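Side-chain contacts in phenol hydroxylase component phO (PDB 3U52), which probably serves as a small, non-catalytic subunit of a multicomponent phenol hydroxylase, a bacterial diiron monooxygenase that hydroxylates phenol: residues E[48-53]-E[96-101]; E[57-62]-E[71-76]. All blocks are in the same frame, centred on the assembly; numbering follows the deposited sequence.

Contacts 1 and 2 both use helix 50-62 of a small beta-grasp domain. Contact 1 packs the start of the helix against the loop before strand 102-107. Contact 2 packs its last turns against the loop before strand 77-80. Their centres are about 14 Å apart. Along the chain, contact 2 is nested inside the loop that contact 1 closes. Leu53 O and Leu58 N, 2.8 Å apart, probably form a hydrogen bond joining the two helical segments. The contacts also touch through side chains: Phe50 CD1 of contact 1 packs 3.6 Å from Leu74 CD2 of contact 2. In this enzyme family the diiron centre belongs to the large subunit, so both contacts are probably structural.

Contact 1: E[48-53]-E[96-101]; sequences MTFSAL and QGIDHK
Phe50 and Ile98 make the apolar part of this contact. The CD1 methyl of Ile98 lies in the plane of the Phe50 ring, at its edge, 3.7 Å from Phe50 CD2. The two side chains cross at about a right angle. Phe50 has CG anti to the backbone N (chi1 -160°), which sends the ring out from the first turn of the helix toward the 96-101 loop. Leu53 CD2, one turn on, lies over one ring face toward the rim. Trp78 adds an edge-to-face contact, and Phe85 touches both Phe50 and Ile98.

The Gln96 side chain supplies a polar neighbour. Beyond CG it is extended, and its terminal amide comes beside the CB of Phe50.

Two hydrogen bonds hold the helix start. Thr49 is the N-cap. Its OG1 accepts from Ala52 N at 3.1 Å, with an N-H...O angle of 150°. Leu53 N bonds to Thr49 O at 3.1 Å, closing the first turn. Separately, Ser51 OG bonds to Ala89 O, earlier in the long connection carrying 96-101.

Across the two segments the chemistry is mainly van der Waals packing. The capped turn probably helps fix the direction of Phe50, whose ring edge the Ile98 methyl covers.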
loop_
_atom_site.group_PDB
_atom_site.type_symbol
_atom_site.label_atom_id
_atom_site.label_comp_id
_atom_site.label_asym_id
_atom_site.label_seq_id
_atom_site.Cartn_x
_atom_site.Cartn_y
_atom_site.Cartn_z
ATOM N N MET E 48 61.159 -2.773 -27.012
ATOM C CA MET E 48 61.426 -4.142 -26.561
ATOM C C MET E 48 61.524 -5.055 -27.783
ATOM O O MET E 48 60.980 -4.739 -28.829
ATOM C CB MET E 48 60.376 -4.632 -25.567
ATOM C CG MET E 48 59.068 -5.118 -26.204
ATOM S SD MET E 48 57.762 -5.544 -25.007
ATOM C CE MET E 48 58.495 -6.783 -23.980
ATOM N N THR E 49 62.248 -6.153 -27.658
ATOM C CA THR E 49 62.444 -7.047 -28.808
ATOM C C THR E 49 61.218 -7.952 -28.949
ATOM O O THR E 49 60.503 -8.193 -27.986
ATOM C CB THR E 49 63.705 -7.939 -28.638
ATOM O OG1 THR E 49 63.577 -8.740 -27.459
ATOM C CG2 THR E 49 64.978 -7.099 -28.500
ATOM N N PHE E 50 60.988 -8.466 -30.144
ATOM C CA PHE E 50 59.925 -9.436 -30.337
ATOM C C PHE E 50 60.071 -10.632 -29.398
ATOM O O PHE E 50 59.070 -11.112 -28.887
ATOM C CB PHE E 50 59.793 -9.883 -31.793
ATOM C CG PHE E 50 58.442 -10.481 -32.097
ATOM C CD1 PHE E 50 58.192 -11.838 -31.847
ATOM C CD2 PHE E 50 57.398 -9.676 -32.552
ATOM C CE1 PHE E 50 56.918 -12.404 -32.089
ATOM C CE2 PHE E 50 56.144 -10.226 -32.791
ATOM C CZ PHE E 50 55.907 -11.592 -32.559
ATOM N N SER E 51 61.292 -11.109 -29.136
ATOM C CA SER E 51 61.456 -12.260 -28.243
ATOM C C SER E 51 61.171 -11.904 -26.782
ATOM O O SER E 51 60.692 -12.757 -26.021
ATOM C CB SER E 51 62.834 -12.926 -28.412
ATOM O OG SER E 51 63.864 -11.987 -28.086
ATOM N N ALA E 52 61.432 -10.654 -26.377
ATOM C CA ALA E 52 61.047 -10.190 -25.026
ATOM C C ALA E 52 59.498 -10.122 -24.857
ATOM O O ALA E 52 58.976 -10.499 -23.808
ATOM C CB ALA E 52 61.698 -8.840 -24.696
ATOM N N LEU E 53 58.791 -9.671 -25.897
ATOM C CA LEU E 53 57.313 -9.639 -25.907
ATOM C C LEU E 53 56.737 -11.024 -25.648
ATOM O O LEU E 53 55.883 -11.197 -24.776
ATOM C CB LEU E 53 56.782 -9.110 -27.230
ATOM C CG LEU E 53 55.270 -9.293 -27.454
ATOM C CD1 LEU E 53 54.497 -8.267 -26.596
ATOM C CD2 LEU E 53 54.951 -9.153 -28.947
ATOM N N GLN E 96 60.240 -3.411 -36.739
ATOM C CA GLN E 96 59.528 -4.325 -37.619
ATOM C C GLN E 96 58.086 -3.933 -37.978
ATOM O O GLN E 96 57.375 -4.702 -38.612
ATOM C CB GLN E 96 59.689 -5.781 -37.168
ATOM C CG GLN E 96 59.340 -6.063 -35.745
ATOM C CD GLN E 96 59.925 -7.362 -35.273
ATOM O OE1 GLN E 96 60.544 -7.424 -34.229
ATOM N NE2 GLN E 96 59.728 -8.414 -36.042
ATOM N N GLY E 97 57.664 -2.717 -37.624
ATOM C CA GLY E 97 56.370 -2.213 -38.102
ATOM C C GLY E 97 55.181 -2.508 -37.194
ATOM O O GLY E 97 54.016 -2.344 -37.591
ATOM N N ILE E 98 55.466 -2.950 -35.971
ATOM C CA ILE E 98 54.405 -3.198 -34.981
ATOM C C ILE E 98 54.145 -1.852 -34.286
ATOM O O ILE E 98 54.869 -1.460 -33.377
ATOM C CB ILE E 98 54.808 -4.337 -34.029
ATOM C CG1 ILE E 98 54.959 -5.645 -34.821
ATOM C CG2 ILE E 98 53.772 -4.547 -32.888
ATOM C CD1 ILE E 98 55.750 -6.686 -34.060
ATOM N N ASP E 99 53.174 -1.122 -34.812
ATOM C CA ASP E 99 52.898 0.246 -34.385
ATOM C C ASP E 99 51.695 0.290 -33.396
ATOM O O ASP E 99 51.161 -0.766 -33.007
ATOM C CB ASP E 99 52.683 1.151 -35.595
ATOM C CG ASP E 99 51.421 0.825 -36.382
ATOM O OD1 ASP E 99 50.462 0.154 -35.865
ATOM O OD2 ASP E 99 51.370 1.293 -37.548
ATOM N N HIS E 100 51.330 1.490 -32.960
ATOM C CA HIS E 100 50.343 1.658 -31.874
ATOM C C HIS E 100 48.986 1.108 -32.332
ATOM O O HIS E 100 48.557 1.354 -33.450
ATOM C CB HIS E 100 50.299 3.135 -31.477
ATOM C CG HIS E 100 49.266 3.490 -30.466
ATOM N ND1 HIS E 100 49.286 3.028 -29.171
ATOM C CD2 HIS E 100 48.186 4.305 -30.565
ATOM C CE1 HIS E 100 48.269 3.558 -28.504
ATOM N NE2 HIS E 100 47.581 4.328 -29.334
ATOM N N LYS E 101 48.359 0.325 -31.468
ATOM C CA LYS E 101 47.082 -0.336 -31.775
ATOM C C LYS E 101 47.078 -1.348 -32.958
ATOM O O LYS E 101 46.033 -1.667 -33.539
ATOM C CB LYS E 101 45.967 0.722 -31.887
ATOM C CG LYS E 101 45.477 1.226 -30.518
ATOM C CD LYS E 101 44.082 1.884 -30.650
ATOM C CE LYS E 101 44.279 3.358 -31.053
ATOM N NZ LYS E 101 43.012 3.929 -31.565
#

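Contact 2: E[57-62]-E[71-76]; sequences ILKPAT and ADFLNA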
loop_
_atom_site.group_PDB
_atom_site.type_symbol
_atom_site.label_atom_id
_atom_site.label_comp_id
_atom_site.label_asym_id
_atom_site.label_seq_id
_atom_site.Cartn_x
_atom_site.Cartn_y
_atom_site.Cartn_z
ATOM N N ILE E 57 55.812 -11.180 -21.721
ATOM C CA ILE E 57 54.400 -10.775 -21.713
ATOM C C ILE E 57 53.446 -11.842 -22.209
ATOM O O ILE E 57 52.533 -12.232 -21.470
ATOM C CB ILE E 57 54.160 -9.450 -22.450
ATOM C CG1 ILE E 57 55.083 -8.367 -21.887
ATOM C CG2 ILE E 57 52.704 -8.992 -22.278
ATOM C CD1 ILE E 57 55.130 -7.148 -22.692
ATOM N N LEU E 58 53.654 -12.343 -23.422
ATOM C CA LEU E 58 52.709 -13.307 -24.001
ATOM C C LEU E 58 52.634 -14.659 -23.258
ATOM O O LEU E 58 51.559 -15.174 -22.952
ATOM C CB LEU E 58 52.985 -13.470 -25.496
ATOM C CG LEU E 58 51.862 -14.056 -26.340
ATOM C CD1 LEU E 58 50.572 -13.186 -26.171
ATOM C CD2 LEU E 58 52.286 -14.173 -27.825
ATOM N N LYS E 59 53.777 -15.226 -22.929
ATOM C CA LYS E 59 53.821 -16.473 -22.161
ATOM C C LYS E 59 53.118 -16.406 -20.760
ATOM O O LYS E 59 52.298 -17.256 -20.443
ATOM C CB LYS E 59 55.287 -16.919 -22.043
ATOM C CG LYS E 59 55.530 -18.363 -22.381
ATOM C CD LYS E 59 55.235 -18.664 -23.847
ATOM C CE LYS E 59 54.681 -20.097 -24.033
ATOM N NZ LYS E 59 55.259 -21.196 -23.177
ATOM N N PRO E 60 53.471 -15.422 -19.903
ATOM C CA PRO E 60 52.695 -15.184 -18.664
ATOM C C PRO E 60 51.193 -14.948 -18.836
ATOM O O PRO E 60 50.418 -15.495 -18.089
ATOM C CB PRO E 60 53.343 -13.921 -18.103
ATOM C CG PRO E 60 54.754 -14.050 -18.540
ATOM C CD PRO E 60 54.632 -14.528 -19.963
ATOM N N ALA E 61 50.806 -14.131 -19.811
ATOM C CA ALA E 61 49.385 -13.840 -20.102
ATOM C C ALA E 61 48.580 -15.123 -20.427
ATOM O O ALA E 61 47.376 -15.235 -20.095
ATOM C CB ALA E 61 49.293 -12.823 -21.270
ATOM N N THR E 62 49.230 -16.111 -21.043
ATOM C CA THR E 62 48.497 -17.282 -21.532
ATOM C C THR E 62 48.638 -18.502 -20.631
ATOM O O THR E 62 48.094 -19.562 -20.938
ATOM C CB THR E 62 48.906 -17.695 -22.979
ATOM O OG1 THR E 62 50.285 -18.072 -22.995
ATOM C CG2 THR E 62 48.693 -16.580 -23.984
ATOM N N ALA E 71 53.412 -24.438 -26.278
ATOM C CA ALA E 71 53.403 -23.517 -27.437
ATOM C C ALA E 71 54.761 -22.879 -27.657
ATOM O O ALA E 71 55.357 -22.362 -26.690
ATOM C CB ALA E 71 52.370 -22.415 -27.200
ATOM N N ASP E 72 55.249 -22.886 -28.900
ATOM C CA ASP E 72 56.409 -22.055 -29.274
ATOM C C ASP E 72 55.878 -20.873 -30.076
ATOM O O ASP E 72 55.833 -20.945 -31.318
ATOM C CB ASP E 72 57.416 -22.852 -30.145
ATOM C CG ASP E 72 58.822 -22.164 -30.285
ATOM O OD1 ASP E 72 59.038 -20.956 -29.959
ATOM O OD2 ASP E 72 59.743 -22.880 -30.747
ATOM N N PHE E 73 55.422 -19.816 -29.385
ATOM C CA PHE E 73 54.871 -18.634 -30.068
ATOM C C PHE E 73 56.074 -18.045 -30.799
ATOM O O PHE E 73 57.150 -18.108 -30.269
ATOM C CB PHE E 73 54.341 -17.615 -29.038
ATOM C CG PHE E 73 53.180 -18.112 -28.195
ATOM C CD1 PHE E 73 51.933 -18.340 -28.754
ATOM C CD2 PHE E 73 53.334 -18.324 -26.829
ATOM C CE1 PHE E 73 50.843 -18.802 -27.946
ATOM C CE2 PHE E 73 52.255 -18.787 -26.024
ATOM C CZ PHE E 73 51.011 -19.020 -26.607
ATOM N N LEU E 74 56.002 -17.479 -31.978
ATOM C CA LEU E 74 57.363 -17.031 -32.516
ATOM C C LEU E 74 57.711 -17.876 -33.697
ATOM O O LEU E 74 57.806 -17.369 -34.820
ATOM C CB LEU E 74 58.494 -17.167 -31.451
ATOM C CG LEU E 74 59.849 -16.384 -31.291
ATOM C CD1 LEU E 74 61.049 -17.145 -31.753
ATOM C CD2 LEU E 74 59.898 -14.975 -31.872
ATOM N N ASN E 75 57.849 -19.178 -33.462
ATOM C CA ASN E 75 57.921 -20.108 -34.575
ATOM C C ASN E 75 56.539 -20.575 -34.995
ATOM O O ASN E 75 56.417 -21.346 -35.936
ATOM C CB ASN E 75 58.838 -21.296 -34.278
ATOM C CG ASN E 75 60.267 -20.857 -33.884
ATOM O OD1 ASN E 75 60.918 -20.072 -34.584
ATOM N ND2 ASN E 75 60.734 -21.347 -32.744
ATOM N N ALA E 76 55.495 -20.063 -34.321
ATOM C CA ALA E 76 54.095 -20.248 -34.746
ATOM C C ALA E 76 53.785 -19.416 -35.992
ATOM O O ALA E 76 54.665 -18.748 -36.531
ATOM C CB ALA E 76 53.133 -19.893 -33.576
#
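Lys59 and Phe73 mark the closest backbone approach, with Lys59 CA and Phe73 CA 8.3 Å apart. Segment 57-62 is helical and kinked at Pro60, whose N makes no bond to the preceding turn. Segment 71-76 is irregular, and side chains fill the gap between the two.

Phe73 is central. With CG anti to its carbonyl carbon (chi1 -64°), the ring reaches toward the helix. Leu58 CD2 sits over one face, 4.1 Å from Phe73 CG. Ala71 CB lies over the opposite face, offset toward the rim. Lys59 CD lies at the ring edge, in its plane, 3.6 Å from Phe73 CD2. The next carbon, Lys59 CE, is 3.4 Å from Phe73 CE2. The Thr62 side chain points against that of Phe73, its OG1 3.7 Å from Phe73 CE2.

The polar ends of the helix residues turn to Ser68. Lys59 NZ bonds to Ser68 O, and the Thr62 and Ser68 hydroxyls bond to each other. Asn75 ND2 donates to Asp72 OD2 at 2.7 Å, meeting it from above the carboxylate plane.

Trp30 and Val106 also touch Phe73, placing it between helix and sheet. The arrangement is part of the helix-on-sheet core of a ubiquitin-like beta-grasp fold.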